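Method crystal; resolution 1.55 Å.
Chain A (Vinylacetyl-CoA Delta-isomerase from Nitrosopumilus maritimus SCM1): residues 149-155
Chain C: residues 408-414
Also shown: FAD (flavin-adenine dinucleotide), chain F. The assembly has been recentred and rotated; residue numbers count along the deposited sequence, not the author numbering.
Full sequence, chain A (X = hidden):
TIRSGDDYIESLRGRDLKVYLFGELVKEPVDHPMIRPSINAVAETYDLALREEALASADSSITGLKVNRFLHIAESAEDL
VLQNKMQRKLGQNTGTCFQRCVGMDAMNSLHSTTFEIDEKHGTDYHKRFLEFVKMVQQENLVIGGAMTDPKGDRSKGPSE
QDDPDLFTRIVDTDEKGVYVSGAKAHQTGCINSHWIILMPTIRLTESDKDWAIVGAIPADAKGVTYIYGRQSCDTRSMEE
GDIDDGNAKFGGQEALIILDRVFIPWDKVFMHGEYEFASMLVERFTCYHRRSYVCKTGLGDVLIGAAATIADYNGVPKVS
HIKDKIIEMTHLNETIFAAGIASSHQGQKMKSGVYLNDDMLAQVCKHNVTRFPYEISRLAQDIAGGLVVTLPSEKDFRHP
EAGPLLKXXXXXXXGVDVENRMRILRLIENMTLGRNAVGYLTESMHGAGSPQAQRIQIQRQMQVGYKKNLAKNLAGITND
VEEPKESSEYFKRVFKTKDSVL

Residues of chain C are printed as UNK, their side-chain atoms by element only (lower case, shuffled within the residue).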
# COMPACT_ATOMS: atom_id res chain seq x y z
N ASP A 149 -14.56 23.93 -16.96
CA ASP A 149 -14.55 24.17 -18.39
C ASP A 149 -13.76 23.04 -19.05
O ASP A 149 -13.11 22.22 -18.40
CB ASP A 149 -13.89 25.50 -18.74
CG ASP A 149 -14.44 26.65 -17.91
OD1 ASP A 149 -13.98 26.77 -16.75
OD2 ASP A 149 -15.40 27.31 -18.35
N PRO A 150 -13.83 22.92 -20.39
CA PRO A 150 -13.03 21.92 -21.09
C PRO A 150 -11.52 22.10 -20.93
O PRO A 150 -10.83 21.08 -20.89
CB PRO A 150 -13.50 22.03 -22.53
CG PRO A 150 -14.89 22.61 -22.42
CD PRO A 150 -14.76 23.58 -21.28
N LYS A 151 -11.06 23.35 -20.95
CA LYS A 151 -9.73 23.80 -20.57
C LYS A 151 -8.65 23.72 -21.66
O LYS A 151 -7.57 24.26 -21.43
CB LYS A 151 -9.19 23.11 -19.31
CG LYS A 151 -10.02 23.38 -18.06
CD LYS A 151 -9.39 22.94 -16.75
CE LYS A 151 -9.02 21.53 -16.75
NZ LYS A 151 -8.48 20.98 -15.49
N GLY A 152 -8.83 23.01 -22.77
CA GLY A 152 -7.83 23.04 -23.83
C GLY A 152 -6.46 22.53 -23.39
O GLY A 152 -6.31 21.41 -22.88
N ASP A 153 -5.44 23.38 -23.60
CA ASP A 153 -4.08 23.06 -23.21
C ASP A 153 -3.93 23.31 -21.70
O ASP A 153 -4.02 24.44 -21.23
CB ASP A 153 -3.12 23.91 -24.01
CG ASP A 153 -1.66 23.58 -23.75
OD1 ASP A 153 -1.34 23.04 -22.62
OD2 ASP A 153 -0.84 23.89 -24.60
N ARG A 154 -3.77 22.22 -20.95
CA ARG A 154 -3.74 22.25 -19.50
C ARG A 154 -2.61 23.12 -18.91
O ARG A 154 -2.68 23.51 -17.73
CB ARG A 154 -3.67 20.87 -18.86
CG ARG A 154 -4.99 20.16 -18.70
CD ARG A 154 -5.81 20.01 -19.94
NE ARG A 154 -7.00 19.22 -19.65
CZ ARG A 154 -8.17 19.37 -20.25
NH1 ARG A 154 -8.29 20.03 -21.40
NH2 ARG A 154 -9.23 18.74 -19.80
N SER A 155 -1.56 23.35 -19.69
CA SER A 155 -0.40 24.14 -19.28
C SER A 155 -0.63 25.65 -19.42
O SER A 155 0.26 26.44 -19.08
CB SER A 155 0.80 23.69 -20.05
OG SER A 155 0.83 24.20 -21.38
N UNK C 408 -14.44 21.59 -31.53
CA UNK C 408 -13.98 22.84 -30.96
C UNK C 408 -13.62 22.67 -29.48
O UNK C 408 -12.55 23.08 -29.03
c UNK C 408 -15.10 23.89 -31.04
c UNK C 408 -16.03 26.15 -30.62
n UNK C 408 -14.95 28.38 -30.21
c UNK C 408 -15.99 27.44 -29.84
c UNK C 408 -14.85 25.21 -30.42
N UNK C 409 -14.56 22.13 -28.70
CA UNK C 409 -14.48 22.24 -27.25
C UNK C 409 -13.62 21.14 -26.61
O UNK C 409 -13.18 21.34 -25.46
c UNK C 409 -17.51 24.01 -27.53
c UNK C 409 -17.98 25.31 -27.60
c UNK C 409 -16.32 25.99 -26.00
c UNK C 409 -16.44 23.68 -26.71
o UNK C 409 -17.79 27.59 -26.89
c UNK C 409 -17.37 26.30 -26.85
c UNK C 409 -15.87 22.27 -26.61
c UNK C 409 -15.84 24.70 -25.98
N UNK C 410 -13.38 20.02 -27.31
CA UNK C 410 -12.58 18.94 -26.74
C UNK C 410 -11.14 19.01 -27.22
O UNK C 410 -10.39 18.02 -27.17
c UNK C 410 -14.66 17.88 -24.92
c UNK C 410 -13.21 17.56 -26.95
c UNK C 410 -15.05 16.00 -26.49
c UNK C 410 -14.61 17.44 -26.35
N UNK C 411 -10.73 20.19 -27.67
CA UNK C 411 -9.34 20.43 -28.02
C UNK C 411 -8.42 20.14 -26.83
O UNK C 411 -8.77 20.39 -25.68
c UNK C 411 -9.18 21.88 -28.46
N UNK C 412 -7.23 19.59 -27.15
CA UNK C 412 -6.14 19.59 -26.19
C UNK C 412 -5.14 20.68 -26.55
O UNK C 412 -5.51 21.79 -26.93
N UNK C 413 -3.85 20.36 -26.50
CA UNK C 413 -2.87 21.35 -26.93
C UNK C 413 -3.00 21.57 -28.44
O UNK C 413 -3.55 20.75 -29.19
n UNK C 413 0.85 18.13 -27.61
c UNK C 413 1.10 17.85 -28.88
n UNK C 413 1.42 16.61 -29.22
n UNK C 413 1.07 18.80 -29.80
c UNK C 413 0.47 19.43 -27.02
c UNK C 413 -1.00 19.68 -27.17
c UNK C 413 -1.47 20.93 -26.49
N UNK C 414 -2.51 22.72 -28.88
CA UNK C 414 -2.59 23.05 -30.29
C UNK C 414 -1.93 21.98 -31.15
O UNK C 414 -0.84 21.51 -30.83
n UNK C 414 -1.48 26.70 -34.40
c UNK C 414 -1.79 26.43 -32.04
c UNK C 414 -2.28 24.99 -31.92
c UNK C 414 -2.28 27.12 -33.26
c UNK C 414 -1.97 24.42 -30.54
PA FAD F . -7.26 17.22 -16.29
O1A FAD F . -7.11 18.55 -15.67
O2A FAD F . -7.08 17.13 -17.75
O5B FAD F . -6.37 16.22 -15.43
C5B FAD F . -5.64 15.12 -16.04
C4B FAD F . -4.33 14.98 -15.32
O4B FAD F . -3.47 16.09 -15.67
C3B FAD F . -4.37 14.93 -13.78
O3B FAD F . -3.39 14.02 -13.29
C2B FAD F . -4.02 16.36 -13.39
O2B FAD F . -3.48 16.54 -12.09
C1B FAD F . -3.01 16.72 -14.48
N9A FAD F . -2.93 18.15 -14.76
C8A FAD F . -3.87 18.98 -15.34
N7A FAD F . -3.48 20.22 -15.48
C5A FAD F . -2.21 20.23 -14.94
C6A FAD F . -1.25 21.25 -14.79
N6A FAD F . -1.45 22.49 -15.24
N1A FAD F . -0.10 20.95 -14.15
C2A FAD F . 0.09 19.68 -13.75
N3A FAD F . -0.71 18.62 -13.87
C4A FAD F . -1.87 18.96 -14.47
N1 FAD F . -17.15 19.51 -12.55
C2 FAD F . -18.13 20.46 -12.41
O2 FAD F . -17.92 21.68 -12.52
N3 FAD F . -19.41 20.04 -12.07
C4 FAD F . -19.82 18.75 -11.89
O4 FAD F . -20.99 18.47 -11.69
C4X FAD F . -18.78 17.76 -12.14
N5 FAD F . -19.10 16.47 -12.01
C5X FAD F . -18.18 15.55 -12.46
C6 FAD F . -18.53 14.19 -12.57
C7 FAD F . -17.65 13.25 -13.07
C7M FAD F . -18.10 11.82 -13.27
C8 FAD F . -16.31 13.62 -13.33
C8M FAD F . -15.30 12.59 -13.76
C9 FAD F . -15.91 14.92 -13.15
C9A FAD F . -16.85 15.91 -12.74
N10 FAD F . -16.51 17.26 -12.67
C10 FAD F . -17.47 18.24 -12.45
C1' FAD F . -15.20 17.63 -13.23
C2' FAD F . -13.97 17.46 -12.37
O2' FAD F . -13.92 18.57 -11.47
C3' FAD F . -12.71 17.42 -13.25
O3' FAD F . -12.76 16.19 -13.94
C4' FAD F . -11.39 17.65 -12.51
O4' FAD F . -11.28 19.02 -12.08
C5' FAD F . -10.18 17.32 -13.36
O5' FAD F . -10.19 18.09 -14.55
P FAD F . -10.11 17.42 -15.95
O1P FAD F . -11.14 16.40 -16.14
O2P FAD F . -10.01 18.51 -16.93
O3P FAD F . -8.73 16.60 -15.99
O HOH W 1 -10.72 21.14 -24.08
O HOH W 2 -1.18 24.50 -27.11

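Position 408 of chain C carries four carbons in a row ending in a nitrogen. The chain is unbranched and touches nothing in the chain A stretch. This is a lysine, Lys C408.

Position 409 has one carbon leading to a ring of six carbons that bears one oxygen. The ring meets Pro A150, and the backbone O of 409 comes closer still, 3.0 Å from Pro A150 CB. A phenol of this kind identifies tyrosine, Tyr C409. Tyr C409 CD1 is 4.2 Å from Pro A150 CG.

Position 410 has four carbons, forked at the second. Its CA-to-CB bond points away from chain A, and it makes no contact there. That is leucine, Leu C410. It is the first residue after a helix to leave helical phi/psi.

Position 411 has a single side-chain carbon. The CB of 411 comes no nearer than 5.0 Å, to Gly A152 CA. The backbone makes the contact: Gly A152 CA lies 3.4 Å from the O of 411, in a CA-H...O contact with an angle of 160° at the hydrogen. The lone carbon makes it alanine, Ala C411.

Position 412 has no side-chain atoms. Its backbone faces a glycine of chain A, with the O of 412 3.7 Å from Gly A152 C. The residue is glycine, Gly C412. Gly A152 CA and Gly C412 CA are 4.5 Å apart.

Position 413 has three carbons, a nitrogen, then a carbon carrying two more nitrogens. The CB of 413 lies 3.6 Å from Asp A153 OD2, but the end of the side chain leads away and finds partners elsewhere in the structure. The guanidinium marks arginine, Arg C413.

Position 414 again has four carbons in a row ending in nitrogen. Its side chain leads away from chain A, and its backbone is linked to chain A through water. It is lysine, Lys C414.

No direct hydrogen bond joins the two stretches. Packing and two waters connect them instead. Water 1 accepts from Gly A152 N (3.0 Å) and donates to Tyr C409 O (2.8 Å) and Ala C411 O (2.6 Å). Water 2 donates to Asp A153 OD2 (2.6 Å) and accepts from Lys C414 N (2.8 Å). On chain A, Arg A154 NH1 donates to Gly A152 O (2.8 Å), tying the loop together beside the contact. Arg A154 NE also donates to FAD O2A (2.8 Å), and Lys A151 NZ donates to FAD O1A (2.8 Å).

Chain C, residues 408-414: KYLAGRK
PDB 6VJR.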